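Local coordinates for aminotransferase class-III (Sphaerobacter thermophilus DSM 20745, PDB 6K8H), which belongs to the class-III (omega-) aminotransferases of the pyridoxal-phosphate-dependent superfamily and forms a two-chain assembly with pockets that hold PLR, at residues H103-A106 with L107-L111; R122-S126 with G127-V131; A130-M133 with A134-A138; G156-D159 with F160-V163; F318-P322 with V323-A327. All blocks are in the same frame, centred on the assembly; numbering follows the deposited sequence.

Contact 1: H103-A106 with L107-L111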
# COMPACT_ATOMS: atom_id res chain seq x y z
N HIS B 103 6.78 -12.32 14.44
CA HIS B 103 5.41 -11.82 14.46
C HIS B 103 4.67 -12.14 13.17
O HIS B 103 3.47 -12.48 13.19
CB HIS B 103 5.42 -10.31 14.72
CG HIS B 103 6.20 -9.90 15.93
ND1 HIS B 103 5.74 -10.09 17.22
CD2 HIS B 103 7.42 -9.32 16.05
CE1 HIS B 103 6.64 -9.63 18.07
NE2 HIS B 103 7.67 -9.16 17.39
N GLU B 104 5.38 -12.07 12.04
CA GLU B 104 4.78 -12.40 10.73
C GLU B 104 4.39 -13.89 10.74
O GLU B 104 3.33 -14.22 10.23
CB GLU B 104 5.73 -12.05 9.58
CG GLU B 104 6.96 -12.93 9.48
CD GLU B 104 8.03 -12.43 8.52
OE1 GLU B 104 8.37 -11.24 8.59
OE2 GLU B 104 8.50 -13.23 7.70
N ILE B 105 5.23 -14.73 11.34
CA ILE B 105 4.91 -16.15 11.43
C ILE B 105 3.66 -16.36 12.27
O ILE B 105 2.81 -17.19 11.93
CB ILE B 105 6.09 -16.95 12.01
CG1 ILE B 105 7.35 -16.68 11.18
CG2 ILE B 105 5.74 -18.45 12.03
CD1 ILE B 105 8.60 -17.32 11.75
N ALA B 106 3.55 -15.65 13.39
CA ALA B 106 2.40 -15.84 14.28
C ALA B 106 1.09 -15.50 13.58
O ALA B 106 0.11 -16.27 13.63
CB ALA B 106 2.58 -14.99 15.53
N LEU B 107 1.06 -14.35 12.88
CA LEU B 107 -0.18 -13.98 12.19
C LEU B 107 -0.48 -14.93 11.02
O LEU B 107 -1.64 -15.28 10.79
CB LEU B 107 -0.13 -12.53 11.70
CG LEU B 107 -1.49 -12.02 11.18
CD1 LEU B 107 -2.62 -12.35 12.16
CD2 LEU B 107 -1.47 -10.51 10.89
N ALA B 108 0.55 -15.34 10.27
CA ALA B 108 0.33 -16.30 9.20
C ALA B 108 -0.20 -17.63 9.73
O ALA B 108 -1.08 -18.25 9.12
CB ALA B 108 1.63 -16.49 8.41
N GLU B 109 0.32 -18.08 10.88
CA GLU B 109 -0.18 -19.30 11.50
C GLU B 109 -1.66 -19.18 11.85
O GLU B 109 -2.46 -20.09 11.57
CB GLU B 109 0.67 -19.64 12.73
CG GLU B 109 1.93 -20.46 12.38
CD GLU B 109 2.97 -20.50 13.49
OE1 GLU B 109 2.81 -19.81 14.52
OE2 GLU B 109 3.98 -21.23 13.33
N LEU B 110 -2.07 -18.04 12.42
CA LEU B 110 -3.49 -17.87 12.73
C LEU B 110 -4.36 -17.89 11.46
O LEU B 110 -5.37 -18.60 11.39
CB LEU B 110 -3.72 -16.57 13.51
CG LEU B 110 -5.16 -16.29 13.96
CD1 LEU B 110 -5.19 -15.51 15.28
CD2 LEU B 110 -5.96 -15.55 12.88
N LEU B 111 -3.99 -17.08 10.45
CA LEU B 111 -4.80 -17.01 9.23
C LEU B 111 -4.89 -18.36 8.54
O LEU B 111 -5.97 -18.75 8.07
CB LEU B 111 -4.23 -15.97 8.26
CG LEU B 111 -4.43 -14.49 8.66
CD1 LEU B 111 -3.76 -13.56 7.65
CD2 LEU B 111 -5.90 -14.17 8.80
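Ile-105 and Glu-109, one helical turn apart, run side by side, with the isoleucine methyl CG2 lying 3.5 Å from the carboxylate oxygen OE2 of Glu-109. The methyl reaches that flank because CG2 stands anti to the backbone N, beside the carbonyl carbon, while the glutamate chain, extended beyond CG, carries its polar end past it. The backbone below is regular. Glu-109 N donates to Ile-105 O at 2.8 Å, and Leu-110 N meets Ala-106 O at 3.1 Å. These are i to i+4 bonds of the alpha-helix 102-114. On the more tightly packed side, Leu-107 and Ala-108 touch strand 120-124: the branched leucine spreads against Phe-123, whereas the small alanine lets Val-121 come close. CB of Ala-108 also sits 3.4 Å from Glu-104 O. Looser surroundings leave His-103, Ala-106 and Glu-109 partly exposed. Even there Glu-109 is not left to water, since its OE1 forms a salt bridge with Arg-25 of the second subunit. A long acidic side chain suits this subunit boundary, with methylenes against the helix and charge for the neighbouring subunit. His-103, though partly exposed, packs on Pro-322, Met-325 and Val-326 of helix 322-334.

Contact 2: R122-S126 with G127-V131. With PLR ((5-hydroxy-4,6-dimethylpyridin-3-yl)methyl dihydrogen phosphate), chain D.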
# COMPACT_ATOMS: atom_id res chain seq x y z
N ARG B 122 1.26 -14.13 2.26
CA ARG B 122 2.22 -13.03 2.27
C ARG B 122 1.47 -11.75 2.63
O ARG B 122 0.32 -11.55 2.20
CB ARG B 122 2.90 -12.84 0.90
CG ARG B 122 3.91 -13.92 0.54
CD ARG B 122 4.50 -13.67 -0.83
NE ARG B 122 5.58 -12.68 -0.85
CZ ARG B 122 6.87 -12.98 -0.69
NH1 ARG B 122 7.25 -14.23 -0.48
NH2 ARG B 122 7.80 -12.03 -0.75
N PHE B 123 2.12 -10.86 3.38
CA PHE B 123 1.51 -9.62 3.82
C PHE B 123 1.95 -8.46 2.93
O PHE B 123 3.08 -8.42 2.43
CB PHE B 123 1.87 -9.32 5.28
CG PHE B 123 1.38 -10.38 6.22
CD1 PHE B 123 0.06 -10.39 6.64
CD2 PHE B 123 2.23 -11.39 6.64
CE1 PHE B 123 -0.40 -11.38 7.49
CE2 PHE B 123 1.77 -12.39 7.49
CZ PHE B 123 0.45 -12.39 7.91
N THR B 124 1.02 -7.53 2.72
CA THR B 124 1.24 -6.30 1.96
C THR B 124 0.83 -5.13 2.84
O THR B 124 0.50 -5.32 4.02
CB THR B 124 0.43 -6.31 0.67
OG1 THR B 124 -0.96 -6.25 1.01
CG2 THR B 124 0.69 -7.59 -0.15
N ASN B 125 0.82 -3.92 2.29
CA ASN B 125 0.51 -2.73 3.07
C ASN B 125 -0.88 -2.17 2.80
O ASN B 125 -1.23 -1.11 3.35
CB ASN B 125 1.58 -1.67 2.85
CG ASN B 125 2.95 -2.22 3.15
OD1 ASN B 125 3.28 -2.45 4.31
ND2 ASN B 125 3.73 -2.51 2.11
N SER B 126 -1.69 -2.84 1.97
CA SER B 126 -3.04 -2.37 1.66
C SER B 126 -3.79 -3.52 1.00
O SER B 126 -3.18 -4.45 0.46
CB SER B 126 -3.04 -1.14 0.78
OG SER B 126 -2.45 -1.44 -0.46
N GLY B 127 -5.12 -3.44 1.06
CA GLY B 127 -5.93 -4.35 0.28
C GLY B 127 -5.72 -4.17 -1.21
O GLY B 127 -5.75 -5.14 -1.98
N THR B 128 -5.50 -2.92 -1.64
CA THR B 128 -5.12 -2.66 -3.03
C THR B 128 -3.88 -3.44 -3.41
O THR B 128 -3.83 -4.06 -4.49
CB THR B 128 -4.87 -1.17 -3.21
OG1 THR B 128 -6.11 -0.49 -3.15
CG2 THR B 128 -4.19 -0.90 -4.58
N GLU B 129 -2.85 -3.40 -2.56
CA GLU B 129 -1.63 -4.15 -2.84
C GLU B 129 -1.89 -5.65 -2.84
O GLU B 129 -1.33 -6.38 -3.66
CB GLU B 129 -0.53 -3.81 -1.82
CG GLU B 129 0.21 -2.49 -2.08
CD GLU B 129 1.51 -2.34 -1.25
OE1 GLU B 129 1.79 -3.18 -0.36
OE2 GLU B 129 2.25 -1.36 -1.50
N ALA B 130 -2.73 -6.12 -1.92
CA ALA B 130 -3.05 -7.54 -1.88
C ALA B 130 -3.70 -7.99 -3.18
O ALA B 130 -3.31 -9.01 -3.77
CB ALA B 130 -3.97 -7.83 -0.69
N VAL B 131 -4.68 -7.23 -3.67
CA VAL B 131 -5.35 -7.56 -4.93
C VAL B 131 -4.36 -7.52 -6.08
O VAL B 131 -4.35 -8.41 -6.95
CB VAL B 131 -6.53 -6.59 -5.17
CG1 VAL B 131 -7.13 -6.79 -6.56
CG2 VAL B 131 -7.61 -6.79 -4.08
N1 PLR D . -11.20 -4.86 -1.94
C2 PLR D . -12.33 -4.58 -1.31
C2A PLR D . -13.50 -5.49 -1.46
C3 PLR D . -12.41 -3.44 -0.49
O3 PLR D . -13.57 -3.19 0.15
C4 PLR D . -11.29 -2.60 -0.35
C4A PLR D . -11.36 -1.41 0.50
C5 PLR D . -10.11 -2.94 -1.03
C6 PLR D . -10.13 -4.06 -1.82
C5A PLR D . -8.88 -2.07 -0.95
O4P PLR D . -8.21 -2.07 0.34
P PLR D . -7.33 -0.79 0.77
O1P PLR D . -6.37 -0.57 -0.35
O2P PLR D . -8.29 0.34 0.91
O3P PLR D . -6.67 -1.14 2.07
O HOH W 1 4.97 -1.95 -0.74
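Ser-126 and Glu-129 face each other where a strand gives way to a helix. Ser-126 is the N-cap: its OG, set between backbone N and carbonyl carbon (chi1 63°), accepts from Glu-129 N at 2.9 Å and is also hydrogen-bonded to Glu-129 OE2 of the second subunit. A serine is short enough to fold back onto the first turn. Its carbonyl O is gripped from opposite faces by Ala-130 N and by OG1 of Thr-124, the latter at 2.9 Å. Glu-129 sends its carboxylate back over the turn, where OE1 takes the N-H of Asn-125 at 2.9 Å, from above the carboxylate plane, and ND2 of the same residue at 3.2 Å on the syn side. Both donors come from one face, which should hold the carboxylate in its rotation. OE2 receives a water and returns the bond to Ser-126 OG of the second subunit. The helix start binds the phosphate of PLR: Gly-127 N reaches O3P at 3.0 Å, while Thr-128 gives O1P both N and OG1. Strand 120-124, at one edge of the seven-stranded sheet beside strand 291-295, leads through Asn-125 and Ser-126 into helix 127-142, with helix 102-114 packed on Phe-123 and strand 277-281 on Ala-130.

Contact 3: A130-M133 with A134-A138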
# COMPACT_ATOMS: atom_id res chain seq x y z
N ALA B 130 -2.73 -6.12 -1.92
CA ALA B 130 -3.05 -7.54 -1.88
C ALA B 130 -3.70 -7.99 -3.18
O ALA B 130 -3.31 -9.01 -3.77
CB ALA B 130 -3.97 -7.83 -0.69
N VAL B 131 -4.68 -7.23 -3.67
CA VAL B 131 -5.35 -7.56 -4.93
C VAL B 131 -4.36 -7.52 -6.08
O VAL B 131 -4.35 -8.41 -6.95
CB VAL B 131 -6.53 -6.59 -5.17
CG1 VAL B 131 -7.13 -6.79 -6.56
CG2 VAL B 131 -7.61 -6.79 -4.08
N MET B 132 -3.51 -6.49 -6.12
CA MET B 132 -2.51 -6.41 -7.18
C MET B 132 -1.60 -7.63 -7.16
O MET B 132 -1.35 -8.24 -8.20
CB MET B 132 -1.68 -5.13 -7.02
CG MET B 132 -0.51 -5.07 -7.99
SD MET B 132 0.37 -3.49 -7.89
CE MET B 132 1.52 -3.79 -6.55
N MET B 133 -1.11 -8.02 -5.98
CA MET B 133 -0.15 -9.11 -5.93
C MET B 133 -0.82 -10.45 -6.21
O MET B 133 -0.17 -11.36 -6.72
CB MET B 133 0.56 -9.14 -4.57
CG MET B 133 1.51 -7.96 -4.33
SD MET B 133 2.60 -7.51 -5.70
CE MET B 133 3.44 -9.08 -5.97
N ALA B 134 -2.12 -10.57 -5.92
CA ALA B 134 -2.85 -11.78 -6.32
C ALA B 134 -2.94 -11.87 -7.84
O ALA B 134 -2.70 -12.94 -8.42
CB ALA B 134 -4.25 -11.77 -5.71
N ILE B 135 -3.26 -10.75 -8.48
CA ILE B 135 -3.31 -10.72 -9.94
C ILE B 135 -1.95 -11.07 -10.53
O ILE B 135 -1.84 -11.85 -11.49
CB ILE B 135 -3.80 -9.35 -10.43
CG1 ILE B 135 -5.31 -9.25 -10.19
CG2 ILE B 135 -3.41 -9.13 -11.90
CD1 ILE B 135 -5.84 -7.82 -10.16
N LYS B 136 -0.89 -10.49 -9.96
CA LYS B 136 0.49 -10.74 -10.44
C LYS B 136 0.87 -12.21 -10.23
O LYS B 136 1.48 -12.80 -11.11
CB LYS B 136 1.45 -9.74 -9.79
CG LYS B 136 1.30 -8.32 -10.31
CD LYS B 136 1.97 -7.26 -9.48
CE LYS B 136 3.42 -7.56 -9.16
NZ LYS B 136 4.35 -6.88 -10.09
N ALA B 137 0.49 -12.78 -9.09
CA ALA B 137 0.79 -14.19 -8.84
C ALA B 137 0.11 -15.06 -9.88
O ALA B 137 0.72 -16.01 -10.39
CB ALA B 137 0.36 -14.60 -7.43
N ALA B 138 -1.15 -14.75 -10.21
CA ALA B 138 -1.87 -15.54 -11.20
C ALA B 138 -1.24 -15.43 -12.57
O ALA B 138 -1.15 -16.43 -13.31
CB ALA B 138 -3.34 -15.11 -11.25
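Helix 127-142, which rises from the phosphate-binding turn of the PLR pocket, presents here about two and a half turns in which Met-132 and Met-133 meet Lys-136. Both methionines lend their apolar surface to the lysine's aliphatic chain. Met-132 lies alongside it, pointing the same way, with CG 3.6 Å from CD of Lys-136. Met-133 comes across instead: its chain curls at chi2 (-45°) and again at chi3, which brings SD to 3.6 Å and the terminal methyl CE to 3.5 Å from CE of Lys-136. The lysine is itself bent at chi3 and chi4, and its NZ passes out of the helix to the second subunit, where it forms a salt bridge with Glu-162 and a hydrogen bond with Ser-157 O. A lysine serves this spot well, because its methylenes can be buried among flexible thioethers while the ammonium group still finds an anion across the interface. On another flank, CD1 of Ile-135 reaches CG1 of Val-131 at 4.0 Å, a looser apolar contact between beta-branched side chains; beyond it lie Ala-161 and Tyr-158. The small Ala-134 and Ala-137 allow strands to approach closely, Ala-134 touching Ile-253 and Ala-137 touching Leu-277. Backbone bonds hold the helix, such as Lys-136 N to Met-132 O at 2.9 Å and Ala-137 N to Met-133 O at 2.8 Å. This i to i+4 bonding is that of an ordinary alpha-helix, here buried between the seven-stranded sheet, on the side of Ala-134 and Ala-137, and the second subunit, reached by Lys-136.

Contact 4: G156-D159 with F160-V163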
# COMPACT_ATOMS: atom_id res chain seq x y z
N GLY B 156 -10.10 -1.61 -5.12
CA GLY B 156 -8.97 -0.74 -4.85
C GLY B 156 -8.55 0.04 -6.08
O GLY B 156 -9.29 0.14 -7.06
N SER B 157 -7.34 0.60 -6.02
CA SER B 157 -6.87 1.56 -7.02
C SER B 157 -5.90 0.97 -8.06
O SER B 157 -5.37 1.72 -8.89
CB SER B 157 -6.24 2.78 -6.32
OG SER B 157 -5.26 2.40 -5.39
N TYR B 158 -5.63 -0.33 -8.02
CA TYR B 158 -4.77 -0.95 -9.03
C TYR B 158 -5.45 -0.92 -10.40
O TYR B 158 -6.59 -1.38 -10.54
CB TYR B 158 -4.47 -2.38 -8.62
CG TYR B 158 -3.62 -3.19 -9.57
CD1 TYR B 158 -2.46 -2.66 -10.13
CD2 TYR B 158 -3.96 -4.50 -9.88
CE1 TYR B 158 -1.66 -3.42 -10.99
CE2 TYR B 158 -3.18 -5.27 -10.73
CZ TYR B 158 -2.04 -4.72 -11.30
OH TYR B 158 -1.25 -5.49 -12.14
N ASP B 159 -4.72 -0.43 -11.42
CA ASP B 159 -5.29 -0.17 -12.75
C ASP B 159 -6.22 -1.29 -13.25
O ASP B 159 -7.37 -1.04 -13.64
CB ASP B 159 -4.16 -0.00 -13.78
CG ASP B 159 -3.29 1.21 -13.52
OD1 ASP B 159 -2.80 1.33 -12.38
OD2 ASP B 159 -3.06 2.01 -14.45
N PHE B 160 -5.72 -2.52 -13.27
CA PHE B 160 -6.48 -3.62 -13.86
C PHE B 160 -7.67 -4.01 -12.99
O PHE B 160 -8.72 -4.39 -13.52
CB PHE B 160 -5.54 -4.81 -14.10
CG PHE B 160 -4.40 -4.49 -15.02
CD1 PHE B 160 -4.58 -4.49 -16.40
CD2 PHE B 160 -3.16 -4.14 -14.52
CE1 PHE B 160 -3.54 -4.18 -17.25
CE2 PHE B 160 -2.11 -3.83 -15.37
CZ PHE B 160 -2.31 -3.85 -16.74
N ALA B 161 -7.54 -3.90 -11.66
CA ALA B 161 -8.62 -4.29 -10.76
C ALA B 161 -9.76 -3.28 -10.71
O ALA B 161 -10.87 -3.64 -10.32
CB ALA B 161 -8.06 -4.50 -9.35
N GLU B 162 -9.52 -2.03 -11.12
CA GLU B 162 -10.54 -1.01 -10.99
C GLU B 162 -11.36 -0.79 -12.26
O GLU B 162 -12.33 -0.02 -12.22
CB GLU B 162 -9.90 0.30 -10.52
CG GLU B 162 -9.05 0.96 -11.57
CD GLU B 162 -8.49 2.29 -11.12
OE1 GLU B 162 -8.68 2.66 -9.94
OE2 GLU B 162 -7.85 2.97 -11.95
N VAL B 163 -11.03 -1.47 -13.37
CA VAL B 163 -11.82 -1.31 -14.59
C VAL B 163 -13.28 -1.64 -14.30
O VAL B 163 -13.58 -2.64 -13.64
CB VAL B 163 -11.25 -2.20 -15.71
CG1 VAL B 163 -12.28 -2.38 -16.84
CG2 VAL B 163 -9.97 -1.62 -16.27
O HOH W 2 -7.58 1.72 -14.43
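An aromatic pair on a short, weakly bonded turn joins Tyr-158 to Phe-160 in the connection that follows strand 146-150, close to the PLR pocket. The rings form an offset edge-to-face pair: the edge of Phe-160 is directed at the face of Tyr-158, with centroids 5.5 Å apart and planes at 64°. CD2 of Phe-160 does the touching, 3.5 Å from CZ of Tyr-158. The tyrosine ring reaches forward over the turn because its CG is anti to the backbone N (chi1 179°), and the backbone N of Phe-160 lies over the centre of one face. CB of Ala-161 makes a looser apolar contact, 4.1 Å from CD2 of Tyr-158. The backbone closure is feeble: Ala-161 N and Glu-162 N both share Tyr-158 O through weak bonds. Glu-162 OE2 makes a salt bridge with Lys-136 of the second subunit; a water is its second tie, donating to OE2 at 2.8 Å and to Asp-159 O at 2.9 Å. At the start of the segment, Gly-156 adopts a positive phi of 105°, which glycine tolerates readily. Across the dimer interface Tyr-158 OH and Asp-159 OD1 are hydrogen-bonded in both directions, each to its counterpart in the second subunit, while OD2 of Asp-159 forms a salt bridge with Arg-139 of that chain. Within its own chain the turn is packed between two helices: Tyr-158 and Ala-161 lie on helix 127-142 through Met-132, Ile-135 and Val-131, while Phe-160 and Val-163 rest on helix 188-192 and Lys-149 of strand 146-150 bonds to the carbonyls of Ala-161 and Val-163.

Contact 5: F318-P322 with V323-A327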
# COMPACT_ATOMS: atom_id res chain seq x y z
N PHE B 318 7.41 -1.92 4.30
CA PHE B 318 6.61 -2.12 5.54
C PHE B 318 5.86 -3.45 5.55
O PHE B 318 5.06 -3.65 6.46
CB PHE B 318 5.78 -0.88 5.83
CG PHE B 318 6.66 0.29 6.19
CD1 PHE B 318 7.33 0.31 7.40
CD2 PHE B 318 6.89 1.31 5.29
CE1 PHE B 318 8.18 1.36 7.73
CE2 PHE B 318 7.73 2.37 5.63
CZ PHE B 318 8.36 2.39 6.84
N ASN B 319 6.14 -4.33 4.58
CA ASN B 319 5.43 -5.64 4.59
C ASN B 319 5.74 -6.34 5.92
O ASN B 319 6.91 -6.43 6.28
CB ASN B 319 5.93 -6.58 3.50
CG ASN B 319 5.65 -6.12 2.08
OD1 ASN B 319 5.11 -5.05 1.88
ND2 ASN B 319 6.01 -6.94 1.11
N ALA B 320 4.70 -6.81 6.59
CA ALA B 320 4.84 -7.62 7.80
C ALA B 320 5.60 -6.87 8.90
O ALA B 320 6.28 -7.48 9.72
CB ALA B 320 5.50 -8.97 7.50
N ASN B 321 5.49 -5.54 8.94
CA ASN B 321 6.10 -4.81 10.03
C ASN B 321 5.49 -5.28 11.35
O ASN B 321 4.33 -5.69 11.40
CB ASN B 321 5.92 -3.31 9.84
CG ASN B 321 4.50 -2.85 10.12
OD1 ASN B 321 4.13 -2.60 11.27
ND2 ASN B 321 3.69 -2.76 9.07
N PRO B 322 6.28 -5.31 12.42
CA PRO B 322 5.79 -5.93 13.66
C PRO B 322 4.61 -5.21 14.30
O PRO B 322 3.81 -5.85 14.99
CB PRO B 322 7.02 -5.91 14.58
CG PRO B 322 8.19 -5.92 13.62
CD PRO B 322 7.74 -5.09 12.45
N VAL B 323 4.46 -3.91 14.10
CA VAL B 323 3.30 -3.26 14.69
C VAL B 323 2.02 -3.81 14.08
O VAL B 323 1.11 -4.24 14.80
CB VAL B 323 3.39 -1.73 14.56
CG1 VAL B 323 2.10 -1.10 15.04
CG2 VAL B 323 4.57 -1.23 15.39
N THR B 324 1.92 -3.79 12.75
CA THR B 324 0.74 -4.35 12.08
C THR B 324 0.55 -5.82 12.43
O THR B 324 -0.58 -6.27 12.64
CB THR B 324 0.85 -4.17 10.57
OG1 THR B 324 0.95 -2.78 10.26
CG2 THR B 324 -0.37 -4.79 9.85
N MET B 325 1.65 -6.58 12.51
CA MET B 325 1.52 -8.01 12.78
C MET B 325 0.98 -8.27 14.18
O MET B 325 0.11 -9.12 14.38
CB MET B 325 2.87 -8.71 12.59
CG MET B 325 3.38 -8.67 11.16
SD MET B 325 2.37 -9.55 9.95
CE MET B 325 1.28 -8.25 9.35
N VAL B 326 1.47 -7.51 15.17
CA VAL B 326 1.03 -7.67 16.55
C VAL B 326 -0.41 -7.19 16.73
O VAL B 326 -1.23 -7.85 17.37
CB VAL B 326 2.03 -6.95 17.48
CG1 VAL B 326 1.42 -6.69 18.81
CG2 VAL B 326 3.32 -7.79 17.61
N ALA B 327 -0.73 -6.03 16.15
CA ALA B 327 -2.10 -5.52 16.26
C ALA B 327 -3.09 -6.46 15.56
O ALA B 327 -4.19 -6.71 16.07
CB ALA B 327 -2.18 -4.11 15.68
O HOH W 3 2.27 -0.39 11.37
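Val-323 follows Asn-321 and Pro-322 into helix 322-334, and its CB lies 3.5 Å from OD1 of Asn-321, the N-cap residue. Its branched side chain packs on Phe-288 of the second subunit. Thr-324 comes next and holds the cap. Its N donates to Asn-321 OD1 at 2.9 Å in an almost straight bond (176°), though from above the plane of the side-chain carbonyl. Its OG1 accepts from ND2 of the same amide at 3.0 Å and is also hydrogen-bonded to Pro-289 O. The two side chains cross at about a right angle, and a water bridges OD1 and OG1. Asn-321 can do this because, with chi1 near 73°, its amide is tucked in over the backbone at the helix start. ND2 is used a second time: it gives a hydrogen, in the amide plane, to Phe-318 O, which also accepts Asn-321 N and so closes the type II turn. Met-325 then turns back toward the loop. Its N bonds to Asn-321 O at 3.0 Å, while its bent chain lays SD 4.0 Å from CB of Ala-320, a small residue in the turn's positive-phi position (59°). Val-326 finishes the first turn, its N reaching Pro-322 O at 2.9 Å. Proline suits the opening helical position, where no N-H has to find a partner. The chemistry implies that one asparagine amide, acting as both acceptor and donor, fixes beta turn and helix start relative to each other; both its ends are satisfied although it is buried.

From the N terminus, contact 1 lies on helix 102-114, which leads through a short connection to strand 120-124 and contact 2, the helix packing back on the strand. Contact 2 closes the tight strand-to-helix turn; contact 3 overlaps it at Ala-130 and Val-131 and carries helix 127-142 onward. Contact 4, a later turn, returns to that helix. Much later, contact 5 caps helix 322-334 and comes back beside the earliest ones, Asn-319 meeting Asn-125 and Ala-320 meeting Glu-104. Apart from that one overlap the contacts follow in series, none enclosing another. Together they tie the sheet edge and the turn that binds the PLR phosphate to flanking helices, and all touch the second subunit.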